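Local coordinates for fibronectin type III domain-containing protein (Simiduia agarivorans, PDB 6P2K) that probably hydrolyses beta-glucan backbones such as that of xyloglucan, acting through a zinc-binding glycoside hydrolase family 74 beta-propeller module within a longer protein, at residues S42-N45 and G46-Q50; S84-G87 and S88-A92; W350-T353 and N354-Y358; W371-K374 and Y375-P378; S425-G428 and G429-W432. All coordinates share one frame; numbering follows the deposited sequence.

Contact 1: S42-N45 and G46-Q50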
loop_
_atom_site.group_PDB
_atom_site.type_symbol
_atom_site.label_atom_id
_atom_site.label_comp_id
_atom_site.label_asym_id
_atom_site.label_seq_id
_atom_site.Cartn_x
_atom_site.Cartn_y
_atom_site.Cartn_z
ATOM N N SER B 42 25.949 -30.489 31.956
ATOM C CA SER B 42 25.296 -31.046 30.780
ATOM C C SER B 42 25.940 -32.381 30.446
ATOM O O SER B 42 27.168 -32.513 30.496
ATOM C CB SER B 42 25.406 -30.101 29.575
ATOM O OG SER B 42 25.325 -30.825 28.356
ATOM N N THR B 43 25.111 -33.370 30.106
ATOM C CA THR B 43 25.602 -34.679 29.689
ATOM C C THR B 43 25.370 -34.951 28.208
ATOM O O THR B 43 25.548 -36.088 27.762
ATOM C CB THR B 43 24.960 -35.791 30.521
ATOM O OG1 THR B 43 23.562 -35.875 30.212
ATOM C CG2 THR B 43 25.137 -35.528 32.007
ATOM N N ASN B 44 24.986 -33.940 27.432
ATOM C CA ASN B 44 24.841 -34.076 25.988
ATOM C C ASN B 44 25.653 -33.011 25.264
ATOM O O ASN B 44 25.252 -32.498 24.217
ATOM C CB ASN B 44 23.371 -34.025 25.572
ATOM C CG ASN B 44 22.620 -32.857 26.190
ATOM O OD1 ASN B 44 23.218 -31.871 26.617
ATOM N ND2 ASN B 44 21.297 -32.964 26.230
ATOM N N ASN B 45 26.814 -32.669 25.830
ATOM C CA ASN B 45 27.744 -31.695 25.253
ATOM C C ASN B 45 27.062 -30.356 24.974
ATOM O O ASN B 45 27.291 -29.718 23.942
ATOM C CB ASN B 45 28.407 -32.240 23.987
ATOM C CG ASN B 45 29.728 -31.558 23.686
ATOM O OD1 ASN B 45 30.490 -31.236 24.598
ATOM N ND2 ASN B 45 30.001 -31.322 22.408
ATOM N N GLY B 46 26.218 -29.922 25.903
ATOM C CA GLY B 46 25.670 -28.586 25.855
ATOM C C GLY B 46 24.383 -28.421 25.084
ATOM O O GLY B 46 23.955 -27.280 24.877
ATOM N N GLU B 47 23.750 -29.513 24.643
ATOM C CA GLU B 47 22.435 -29.379 24.021
ATOM C C GLU B 47 21.377 -28.988 25.045
ATOM O O GLU B 47 20.373 -28.356 24.691
ATOM C CB GLU B 47 22.045 -30.673 23.306
ATOM C CG GLU B 47 22.717 -30.856 21.952
ATOM C CD GLU B 47 22.556 -29.643 21.045
ATOM O OE1 GLU B 47 23.571 -29.179 20.480
ATOM O OE2 GLU B 47 21.418 -29.151 20.895
ATOM N N SER B 48 21.587 -29.342 26.311
ATOM C CA SER B 48 20.733 -28.898 27.403
ATOM C C SER B 48 21.569 -28.851 28.672
ATOM O O SER B 48 22.447 -29.691 28.882
ATOM C CB SER B 48 19.525 -29.819 27.603
ATOM O OG SER B 48 19.927 -31.066 28.144
ATOM N N TRP B 49 21.291 -27.857 29.513
ATOM C CA TRP B 49 22.042 -27.618 30.737
ATOM C C TRP B 49 21.136 -27.771 31.949
ATOM O O TRP B 49 19.954 -27.416 31.902
ATOM C CB TRP B 49 22.668 -26.218 30.736
ATOM C CG TRP B 49 23.650 -25.997 29.633
ATOM C CD1 TRP B 49 23.382 -25.534 28.376
ATOM C CD2 TRP B 49 25.063 -26.222 29.686
ATOM N NE1 TRP B 49 24.542 -25.460 27.642
ATOM C CE2 TRP B 49 25.588 -25.876 28.426
ATOM C CE3 TRP B 49 25.936 -26.683 30.678
ATOM C CZ2 TRP B 49 26.946 -25.974 28.130
ATOM C CZ3 TRP B 49 27.283 -26.783 30.382
ATOM C CH2 TRP B 49 27.774 -26.431 29.118
ATOM N N GLN B 50 21.701 -28.287 33.039
ATOM C CA GLN B 50 20.979 -28.471 34.289
ATOM C C GLN B 50 21.743 -27.816 35.429
ATOM O O GLN B 50 22.976 -27.775 35.428
ATOM C CB GLN B 50 20.764 -29.961 34.615
ATOM C CG GLN B 50 19.819 -30.697 33.679
ATOM C CD GLN B 50 20.462 -31.039 32.348
ATOM O OE1 GLN B 50 19.845 -30.893 31.290
ATOM N NE2 GLN B 50 21.709 -31.497 32.393
HETATM O O HOH W 1 22.381 -32.448 29.622
#
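S42 lies over one face of the W49 six-membered ring, its CB 3.9 Å from the ring centroid in a CH-pi contact, while CA of G46 lies against the same face. OG of S42 turns from the ring to accept N-H of G46 at 2.8 Å and donates to N44 OD1 at 2.9 Å. That amide oxygen also takes N-H of S48 at 3.0 Å, and the two donors arrive from opposite faces of the carboxamide. ND2 of N44 is spent on S48 OG, also at 3.0 Å. Folding CG between the backbone N and the carbonyl carbon (chi1 49°) curls the amide back over the turn. This is an Asp-box hairpin of a beta-propeller blade, with asparagine in the acidic place. A type I' turn runs from N44 to E47, and N45 and G46 supply its positive phi angles; any CB on G46 would strike N45 O. With an alanine at N44, S48 N and S42 OG would probably lose their shared acceptor and S48 OG its donor. E47 reaches out to K374 and K396, and W49 NE1 to K374 O. Water 1 joins T43 N, S48 O and Q50 NE2.

Contact 2: S84-G87 and S88-A92; sequences STNG and SNSYA. With PE3 (3,6,9,12,15,18,21,24,27,30,33,36,39-tridecaoxahentetracontane-1,41-diol), chain C.
The Y91 ring takes S84 at its CD1 side, 3.6 Å from S84 CB, in an oblique approach, and the second flat group of the turn, the carboxamide of N86, turns its oxygen and nitrogen toward S90. N-H of S90 meets N86 OD1 at 2.9 Å, tilted 19° from the carbonyl plane, while N86 ND2 donates to S90 OG at 2.9 Å with the hydroxyl somewhat out of the amide plane. One amide thus grips both the backbone and the side chain of a single serine. The N89 amide is turned 51° from that of N86, and N89 CB packs against N86 OD1. S84 OG, anti to its own nitrogen (chi1 177°), points into the turn, accepting N-H of S88 at 2.9 Å and standing 2.8 Å from S90 O. The sequence follows the Asp-box pattern, with asparagine for aspartate and tyrosine for the usual tryptophan. S88 holds the place normally given to glycine and keeps its positive phi; its OG bonds to G87 O at 2.6 Å, on a lone pair in the carbonyl plane. Water 2 ties T85 N to S90 O. On the outer side, N89 OD1 comes within 3.2 Å of O43 of the polyether PE3. The turn joins strand 80-84 to the short outermost strand 92-93 of a four-stranded antiparallel blade. Y91 packs on V75 of strand 72-77 and V39 of strand 39-42 and bonds through OH to T52, while K41 holds G87 O, fastening the turn to the preceding blade.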
loop_
_atom_site.group_PDB
_atom_site.type_symbol
_atom_site.label_atom_id
_atom_site.label_comp_id
_atom_site.label_asym_id
_atom_site.label_seq_id
_atom_site.Cartn_x
_atom_site.Cartn_y
_atom_site.Cartn_z
ATOM N N SER B 84 32.503 -31.684 45.826
ATOM C CA SER B 84 31.368 -32.581 45.685
ATOM C C SER B 84 31.872 -34.009 45.549
ATOM O O SER B 84 32.866 -34.263 44.858
ATOM C CB SER B 84 30.517 -32.218 44.467
ATOM O OG SER B 84 29.449 -33.138 44.311
ATOM N N THR B 85 31.192 -34.936 46.218
ATOM C CA THR B 85 31.479 -36.354 46.074
ATOM C C THR B 85 30.347 -37.111 45.395
ATOM O O THR B 85 30.470 -38.324 45.188
ATOM C CB THR B 85 31.777 -36.984 47.439
ATOM O OG1 THR B 85 30.646 -36.806 48.304
ATOM C CG2 THR B 85 32.995 -36.334 48.069
ATOM N N ASN B 86 29.261 -36.431 45.024
ATOM C CA ASN B 86 28.130 -37.062 44.354
ATOM C C ASN B 86 27.932 -36.506 42.947
ATOM O O ASN B 86 26.801 -36.379 42.475
ATOM C CB ASN B 86 26.850 -36.912 45.179
ATOM C CG ASN B 86 26.554 -35.469 45.553
ATOM O OD1 ASN B 86 27.092 -34.534 44.961
ATOM N ND2 ASN B 86 25.687 -35.286 46.541
ATOM N N GLY B 87 29.024 -36.161 42.270
ATOM C CA GLY B 87 28.938 -35.740 40.885
ATOM C C GLY B 87 28.262 -34.407 40.649
ATOM O O GLY B 87 27.591 -34.241 39.625
ATOM N N SER B 88 28.424 -33.457 41.575
ATOM C CA SER B 88 27.925 -32.069 41.585
ATOM C C SER B 88 26.525 -31.926 42.185
ATOM O O SER B 88 25.981 -30.817 42.165
ATOM C CB SER B 88 27.933 -31.410 40.192
ATOM O OG SER B 88 26.791 -31.781 39.437
ATOM N N ASN B 89 25.925 -32.991 42.722
ATOM C CA ASN B 89 24.572 -32.866 43.258
ATOM C C ASN B 89 24.543 -31.989 44.506
ATOM O O ASN B 89 23.579 -31.247 44.728
ATOM C CB ASN B 89 23.996 -34.251 43.553
ATOM C CG ASN B 89 23.523 -34.964 42.298
ATOM O OD1 ASN B 89 23.677 -34.457 41.188
ATOM N ND2 ASN B 89 22.950 -36.150 42.470
ATOM N N SER B 90 25.581 -32.066 45.336
ATOM C CA SER B 90 25.710 -31.203 46.503
ATOM C C SER B 90 27.178 -30.854 46.693
ATOM O O SER B 90 28.070 -31.562 46.223
ATOM C CB SER B 90 25.147 -31.863 47.773
ATOM O OG SER B 90 25.949 -32.958 48.185
ATOM N N TYR B 91 27.423 -29.747 47.394
ATOM C CA TYR B 91 28.772 -29.260 47.630
ATOM C C TYR B 91 28.986 -28.980 49.110
ATOM O O TYR B 91 28.047 -28.671 49.849
ATOM C CB TYR B 91 29.063 -27.979 46.840
ATOM C CG TYR B 91 28.960 -28.118 45.340
ATOM C CD1 TYR B 91 30.014 -28.633 44.596
ATOM C CD2 TYR B 91 27.815 -27.713 44.663
ATOM C CE1 TYR B 91 29.927 -28.752 43.225
ATOM C CE2 TYR B 91 27.720 -27.826 43.291
ATOM C CZ TYR B 91 28.778 -28.346 42.578
ATOM O OH TYR B 91 28.686 -28.460 41.211
ATOM N N ALA B 92 30.242 -29.087 49.528
ATOM C CA ALA B 92 30.690 -28.656 50.842
ATOM C C ALA B 92 31.892 -27.745 50.657
ATOM O O ALA B 92 32.739 -27.989 49.791
ATOM C CB ALA B 92 31.055 -29.846 51.737
HETATM O O43 PE3 C . 21.162 -32.686 41.902
HETATM C C42 PE3 C . 20.352 -31.771 42.643
HETATM C C41 PE3 C . 20.210 -30.483 41.837
HETATM O O40 PE3 C . 19.398 -29.492 42.493
HETATM C C39 PE3 C . 19.916 -29.052 43.758
HETATM C C38 PE3 C . 18.939 -27.999 44.266
HETATM O O37 PE3 C . 19.346 -27.470 45.536
HETATM O O HOH W 2 28.496 -34.245 47.690
HETATM O O HOH W 3 24.774 -35.516 38.187
#

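Contact 3: W350-T353 and N354-Y358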
loop_
_atom_site.group_PDB
_atom_site.type_symbol
_atom_site.label_atom_id
_atom_site.label_comp_id
_atom_site.label_asym_id
_atom_site.label_seq_id
_atom_site.Cartn_x
_atom_site.Cartn_y
_atom_site.Cartn_z
ATOM N N TRP B 350 35.943 -25.920 23.097
ATOM C CA TRP B 350 34.897 -25.213 23.825
ATOM C C TRP B 350 35.328 -23.765 24.023
ATOM O O TRP B 350 36.442 -23.513 24.495
ATOM C CB TRP B 350 34.637 -25.873 25.181
ATOM C CG TRP B 350 33.578 -26.929 25.156
ATOM C CD1 TRP B 350 33.766 -28.284 25.190
ATOM C CD2 TRP B 350 32.162 -26.721 25.095
ATOM N NE1 TRP B 350 32.554 -28.928 25.152
ATOM C CE2 TRP B 350 31.553 -27.991 25.093
ATOM C CE3 TRP B 350 31.350 -25.583 25.036
ATOM C CZ2 TRP B 350 30.170 -28.155 25.037
ATOM C CZ3 TRP B 350 29.976 -25.748 24.981
ATOM C CH2 TRP B 350 29.401 -27.024 24.982
ATOM N N SER B 351 34.459 -22.822 23.666
ATOM C CA SER B 351 34.793 -21.403 23.795
ATOM C C SER B 351 33.497 -20.594 23.885
ATOM O O SER B 351 32.437 -21.141 24.209
ATOM C CB SER B 351 35.692 -20.956 22.631
ATOM O OG SER B 351 36.098 -19.607 22.792
ATOM N N THR B 352 33.579 -19.295 23.591
ATOM C CA THR B 352 32.466 -18.376 23.817
ATOM C C THR B 352 32.641 -17.131 22.956
ATOM O O THR B 352 33.747 -16.814 22.510
ATOM C CB THR B 352 32.377 -17.972 25.293
ATOM O OG1 THR B 352 31.303 -17.040 25.480
ATOM C CG2 THR B 352 33.680 -17.324 25.738
ATOM N N THR B 353 31.531 -16.422 22.730
ATOM C CA THR B 353 31.609 -15.080 22.161
ATOM C C THR B 353 31.614 -13.995 23.228
ATOM O O THR B 353 31.816 -12.823 22.883
ATOM C CB THR B 353 30.455 -14.812 21.177
ATOM O OG1 THR B 353 29.193 -14.858 21.862
ATOM C CG2 THR B 353 30.473 -15.814 20.026
ATOM N N ASN B 354 31.365 -14.377 24.493
ATOM C CA ASN B 354 31.544 -13.629 25.743
ATOM C C ASN B 354 30.471 -14.038 26.745
ATOM O O ASN B 354 30.782 -14.447 27.867
ATOM C CB ASN B 354 31.504 -12.106 25.570
ATOM C CG ASN B 354 31.694 -11.369 26.888
ATOM O OD1 ASN B 354 30.732 -10.902 27.494
ATOM N ND2 ASN B 354 32.938 -11.280 27.345
ATOM N N GLN B 355 29.203 -13.924 26.351
ATOM C CA GLN B 355 28.078 -14.265 27.211
ATOM C C GLN B 355 27.475 -15.621 26.874
ATOM O O GLN B 355 26.361 -15.923 27.318
ATOM C CB GLN B 355 26.989 -13.192 27.121
ATOM C CG GLN B 355 27.482 -11.756 27.206
ATOM C CD GLN B 355 26.333 -10.756 27.216
ATOM O OE1 GLN B 355 26.241 -9.910 28.106
ATOM N NE2 GLN B 355 25.445 -10.858 26.227
ATOM N N THR B 356 28.179 -16.446 26.105
ATOM C CA THR B 356 27.580 -17.606 25.462
ATOM C C THR B 356 28.458 -18.836 25.675
ATOM O O THR B 356 29.502 -18.782 26.330
ATOM C CB THR B 356 27.372 -17.337 23.966
ATOM O OG1 THR B 356 28.627 -16.985 23.366
ATOM C CG2 THR B 356 26.393 -16.186 23.770
ATOM N N MET B 357 28.016 -19.961 25.114
ATOM C CA MET B 357 28.784 -21.198 25.105
ATOM C C MET B 357 28.754 -21.767 23.696
ATOM O O MET B 357 27.678 -21.912 23.105
ATOM C CB MET B 357 28.231 -22.221 26.107
ATOM C CG MET B 357 28.185 -21.731 27.548
ATOM S SD MET B 357 26.664 -20.842 27.935
ATOM C CE MET B 357 25.494 -22.196 28.013
ATOM N N TYR B 358 29.930 -22.089 23.163
ATOM C CA TYR B 358 30.061 -22.560 21.793
ATOM C C TYR B 358 30.999 -23.753 21.751
ATOM O O TYR B 358 32.005 -23.785 22.465
ATOM C CB TYR B 358 30.592 -21.451 20.874
ATOM C CG TYR B 358 29.511 -20.559 20.310
ATOM C CD1 TYR B 358 29.035 -19.471 21.029
ATOM C CD2 TYR B 358 28.965 -20.805 19.058
ATOM C CE1 TYR B 358 28.043 -18.652 20.516
ATOM C CE2 TYR B 358 27.978 -19.993 18.536
ATOM C CZ TYR B 358 27.523 -18.920 19.271
ATOM O OH TYR B 358 26.541 -18.116 18.758
HETATM O O HOH W 4 28.299 -12.991 23.763
HETATM O O HOH W 5 26.915 -15.204 20.103
#
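OG1 of T352 is gripped from two sides: it donates to T356 O at 2.6 Å and accepts N-H of N354 at 2.8 Å. The second bond makes an ST turn at the bend of a beta hairpin that links strands 348-351 and 358-363 of one propeller blade. Below the bend, S351 and Y358 form an antiparallel hydrogen-bonded pair. The S351 N to Y358 O bond is the straighter of its two bonds, with 171° at the hydrogen. The T352 hydroxyl meets T356 O from well above its carbonyl plane. Threonine suits the bend because it offers a hydroxyl and a methyl from one branched carbon. In T353, OG1 sits between the backbone nitrogen and the carbonyl carbon (chi1 63°), which brings it to T356 OG1 at 2.7 Å and leaves CG2 to pack on Y358 CE1 at 3.8 Å. Waters 4 and 5 also bond to T353 OG1, carrying it to Q355 N and Y358 OH. On the other side of the hairpin the edge of the W350 ring meets M357 CB, with CZ3 at 4.1 Å. N354, at an unusual positive phi of 147°, reaches N332 through ND2, and its side chain lies about 4 Å from that of Q16, a zinc ligand. Y358 OH is held by D322 O, and T353 O by R289. At the edge of the Y358 ring, in its plane, stands T356 OG1.

Contact 4: W371-K374 and Y375-P378; sequences WQNK and YSTP
Three hydrogen bonds join the side chain of N373 to Y375 and S376, two and three residues further along the chain. OD1 accepts N-H of Y375 at 2.9 Å, nearly along the C=O axis, which makes an Asx turn, and it also takes N-H of S376 at 3.0 Å from a donor tilted 23° from the carbonyl plane. ND2 donates to S376 OG at 3.2 Å within the amide plane; it has D322 OD2 as a further partner. Because CG lies anti to the backbone nitrogen (chi1 169°), the carboxamide stretches forward over the bend to meet these groups. Asparagine suits the place, having an acceptor and a donor side by side. The bend carries the chain out of strand 368-373, the outermost strand of one propeller blade, into strand 376-379, which pairs with strand 388-395 in another sheet. With an alanine in place of N373, the N-H groups of Y375 and S376 would probably be left without their acceptor, and S376 OG without its donor from ND2. Packing adds to the polar contacts. The N373 and Y375 side chains cross at about a right angle, yet the planes of amide and ring are only 31° apart, N373 OD1 standing 3.0 Å from Y375 CD1 in an oblique approach. S376 OG lies over one face of that ring toward its rim. W325 meets the Y375 ring edge-to-face, and Y375 OH is tied to I323 O and D326 N. Among water-mediated links, water 6 donates to N373 O and to S376 O, the latter at 2.8 Å. K374 NZ also bonds to N45 O.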
loop_
_atom_site.group_PDB
_atom_site.type_symbol
_atom_site.label_atom_id
_atom_site.label_comp_id
_atom_site.label_asym_id
_atom_site.label_seq_id
_atom_site.Cartn_x
_atom_site.Cartn_y
_atom_site.Cartn_z
ATOM N N TRP B 371 31.495 -24.617 14.117
ATOM C CA TRP B 371 31.071 -24.039 15.382
ATOM C C TRP B 371 29.579 -24.246 15.604
ATOM O O TRP B 371 28.768 -24.059 14.693
ATOM C CB TRP B 371 31.426 -22.553 15.421
ATOM C CG TRP B 371 32.899 -22.368 15.559
ATOM C CD1 TRP B 371 33.806 -22.189 14.553
ATOM C CD2 TRP B 371 33.650 -22.397 16.776
ATOM N NE1 TRP B 371 35.074 -22.088 15.073
ATOM C CE2 TRP B 371 35.005 -22.211 16.437
ATOM C CE3 TRP B 371 33.305 -22.552 18.122
ATOM C CZ2 TRP B 371 36.014 -22.175 17.393
ATOM C CZ3 TRP B 371 34.310 -22.514 19.071
ATOM C CH2 TRP B 371 35.648 -22.330 18.702
ATOM N N GLN B 372 29.225 -24.634 16.828
ATOM C CA GLN B 372 27.863 -25.002 17.191
ATOM C C GLN B 372 27.393 -24.146 18.358
ATOM O O GLN B 372 28.121 -23.971 19.341
ATOM C CB GLN B 372 27.774 -26.489 17.557
ATOM C CG GLN B 372 28.302 -27.430 16.480
ATOM C CD GLN B 372 28.427 -28.874 16.958
ATOM O OE1 GLN B 372 27.734 -29.299 17.886
ATOM N NE2 GLN B 372 29.312 -29.635 16.316
ATOM N N ASN B 373 26.174 -23.623 18.242
ATOM C CA ASN B 373 25.558 -22.822 19.294
ATOM C C ASN B 373 25.113 -23.742 20.430
ATOM O O ASN B 373 24.263 -24.615 20.229
ATOM C CB ASN B 373 24.383 -22.042 18.694
ATOM C CG ASN B 373 23.480 -21.373 19.731
ATOM O OD1 ASN B 373 23.649 -21.508 20.944
ATOM N ND2 ASN B 373 22.496 -20.635 19.230
ATOM N N LYS B 374 25.681 -23.540 21.625
ATOM C CA LYS B 374 25.385 -24.377 22.784
ATOM C C LYS B 374 24.785 -23.574 23.934
ATOM O O LYS B 374 24.934 -23.942 25.100
ATOM C CB LYS B 374 26.638 -25.113 23.258
ATOM C CG LYS B 374 27.228 -26.076 22.235
ATOM C CD LYS B 374 26.311 -27.272 22.013
ATOM C CE LYS B 374 26.960 -28.302 21.097
ATOM N NZ LYS B 374 26.309 -29.631 21.218
ATOM N N TYR B 375 24.108 -22.469 23.630
ATOM C CA TYR B 375 23.439 -21.695 24.666
ATOM C C TYR B 375 21.974 -21.412 24.383
ATOM O O TYR B 375 21.220 -21.185 25.338
ATOM C CB TYR B 375 24.176 -20.365 24.920
ATOM C CG TYR B 375 24.036 -19.303 23.844
ATOM C CD1 TYR B 375 24.803 -19.349 22.683
ATOM C CD2 TYR B 375 23.162 -18.233 24.010
ATOM C CE1 TYR B 375 24.687 -18.375 21.706
ATOM C CE2 TYR B 375 23.037 -17.252 23.040
ATOM C CZ TYR B 375 23.803 -17.325 21.892
ATOM O OH TYR B 375 23.682 -16.343 20.933
ATOM N N SER B 376 21.536 -21.445 23.126
ATOM C CA SER B 376 20.149 -21.156 22.799
ATOM C C SER B 376 19.744 -21.976 21.585
ATOM O O SER B 376 20.590 -22.436 20.811
ATOM C CB SER B 376 19.934 -19.661 22.539
ATOM O OG SER B 376 20.833 -19.174 21.557
ATOM N N THR B 377 18.434 -22.146 21.419
ATOM C CA THR B 377 17.881 -23.009 20.383
ATOM C C THR B 377 16.970 -22.200 19.471
ATOM O O THR B 377 16.018 -21.569 19.962
ATOM C CB THR B 377 17.108 -24.170 21.009
ATOM O OG1 THR B 377 17.936 -24.822 21.977
ATOM C CG2 THR B 377 16.690 -25.176 19.940
ATOM N N PRO B 378 17.199 -22.187 18.162
ATOM C CA PRO B 378 16.323 -21.419 17.272
ATOM C C PRO B 378 14.973 -22.095 17.112
ATOM O O PRO B 378 14.864 -23.323 17.121
ATOM C CB PRO B 378 17.092 -21.404 15.948
ATOM C CG PRO B 378 17.866 -22.692 15.966
ATOM C CD PRO B 378 18.254 -22.904 17.420
HETATM O O HOH W 6 21.477 -24.327 19.019
#

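Contact 5: S425-G428 and G429-W432; sequences SWDG and GVSW
S425 and W432 make the tight side of this Asp-box turn, the sequence SWDGGVSW carrying the motif in full with D427 at its centre. S425 CB lies over the face of the W432 six-membered ring, 3.6 Å from its centroid and 13° off the normal. Its OG, anti to the backbone nitrogen (chi1 -176°), donates to S431 O at 2.6 Å and accepts N-H of G429 at 2.9 Å. D427 OD1 takes N-H of S431 at 2.9 Å on its syn lone pair, in a bond of 175°, while OD2 meets S431 OG at a very short 2.5 Å that should be read with caution. Aspartate suits the spot because its two oxygens can hold the amide and the hydroxyl of one serine. G429 has a positive phi at which any CB would strike G428 O. The other side is looser: V430 is exposed, its N-H makes only a weak bond to D427 OD1, and a glycerol lies near its side chain and bonds to G428 O. The turn leads from strand 421-425 to strand 431-432, whose S431 also bonds to T392. Water 7 accepts N-H of W426 at 2.9 Å and donates to S431 OG.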
loop_
_atom_site.group_PDB
_atom_site.type_symbol
_atom_site.label_atom_id
_atom_site.label_comp_id
_atom_site.label_asym_id
_atom_site.label_seq_id
_atom_site.Cartn_x
_atom_site.Cartn_y
_atom_site.Cartn_z
ATOM N N SER B 425 9.599 -11.204 23.320
ATOM C CA SER B 425 9.021 -12.507 23.028
ATOM C C SER B 425 7.617 -12.337 22.478
ATOM O O SER B 425 6.890 -11.425 22.883
ATOM C CB SER B 425 8.979 -13.390 24.281
ATOM O OG SER B 425 8.498 -14.687 23.971
ATOM N N TRP B 426 7.237 -13.225 21.558
ATOM C CA TRP B 426 5.888 -13.248 21.008
ATOM C C TRP B 426 5.209 -14.601 21.180
ATOM O O TRP B 426 4.176 -14.848 20.543
ATOM C CB TRP B 426 5.910 -12.846 19.531
ATOM C CG TRP B 426 6.524 -11.498 19.321
ATOM C CD1 TRP B 426 5.874 -10.302 19.270
ATOM C CD2 TRP B 426 7.919 -11.205 19.168
ATOM N NE1 TRP B 426 6.773 -9.282 19.077
ATOM C CE2 TRP B 426 8.037 -9.810 19.011
ATOM C CE3 TRP B 426 9.075 -11.988 19.134
ATOM C CZ2 TRP B 426 9.269 -9.179 18.826
ATOM C CZ3 TRP B 426 10.299 -11.361 18.952
ATOM C CH2 TRP B 426 10.384 -9.971 18.799
ATOM N N ASP B 427 5.751 -15.480 22.026
ATOM C CA ASP B 427 5.132 -16.766 22.345
ATOM C C ASP B 427 5.044 -16.966 23.854
ATOM O O ASP B 427 5.201 -18.077 24.366
ATOM C CB ASP B 427 5.880 -17.925 21.681
ATOM C CG ASP B 427 7.366 -17.961 22.029
ATOM O OD1 ASP B 427 7.787 -17.331 23.024
ATOM O OD2 ASP B 427 8.121 -18.628 21.289
ATOM N N GLY B 428 4.795 -15.884 24.589
ATOM C CA GLY B 428 4.604 -15.965 26.020
ATOM C C GLY B 428 5.866 -16.065 26.843
ATOM O O GLY B 428 5.783 -16.388 28.033
ATOM N N GLY B 429 7.031 -15.797 26.262
ATOM C CA GLY B 429 8.279 -15.858 26.993
ATOM C C GLY B 429 9.099 -17.111 26.786
ATOM O O GLY B 429 10.108 -17.288 27.478
ATOM N N VAL B 430 8.697 -17.986 25.862
ATOM C CA VAL B 430 9.489 -19.177 25.567
ATOM C C VAL B 430 10.714 -18.810 24.738
ATOM O O VAL B 430 11.847 -19.169 25.082
ATOM C CB VAL B 430 8.622 -20.233 24.859
ATOM C CG1 VAL B 430 9.494 -21.322 24.250
ATOM C CG2 VAL B 430 7.620 -20.836 25.833
ATOM N N SER B 431 10.512 -18.087 23.638
ATOM C CA SER B 431 11.590 -17.746 22.723
ATOM C C SER B 431 11.643 -16.238 22.534
ATOM O O SER B 431 10.628 -15.547 22.653
ATOM C CB SER B 431 11.419 -18.440 21.373
ATOM O OG SER B 431 10.362 -17.860 20.627
ATOM N N TRP B 432 12.839 -15.732 22.223
ATOM C CA TRP B 432 13.104 -14.302 22.285
ATOM C C TRP B 432 13.964 -13.841 21.118
ATOM O O TRP B 432 14.634 -14.631 20.448
ATOM C CB TRP B 432 13.818 -13.919 23.587
ATOM C CG TRP B 432 13.132 -14.401 24.814
ATOM C CD1 TRP B 432 13.122 -15.677 25.307
ATOM C CD2 TRP B 432 12.348 -13.614 25.714
ATOM N NE1 TRP B 432 12.374 -15.730 26.458
ATOM C CE2 TRP B 432 11.892 -14.476 26.732
ATOM C CE3 TRP B 432 11.986 -12.264 25.758
ATOM C CZ2 TRP B 432 11.094 -14.031 27.782
ATOM C CZ3 TRP B 432 11.189 -11.823 26.804
ATOM C CH2 TRP B 432 10.753 -12.705 27.800
HETATM O O HOH W 7 8.638 -15.367 20.244
#

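In the fold
Contacts 1, 2 and 5 are Asp-box turns, each at the end of a different blade, whereas contacts 3 and 4 belong to one blade and its exit. Contacts 1, 3 and 4 form a connected cluster: E47 OE1 of contact 1 makes a 2.9 Å salt bridge with K374 NZ of contact 4, and M357 O of contact 3 bonds to K374 N at 3.0 Å. Contact 2 stands apart, about 18 Å centre to centre from contact 1, and contact 5 comes within about 6 Å of contact 4 at the nearest atoms. Of the zinc sites, the side chain of N354 in contact 3 lies about 8 Å from a bound zinc ion, and that of W432 in contact 5 about 11 Å from the side chain of D405, a ligand of another zinc.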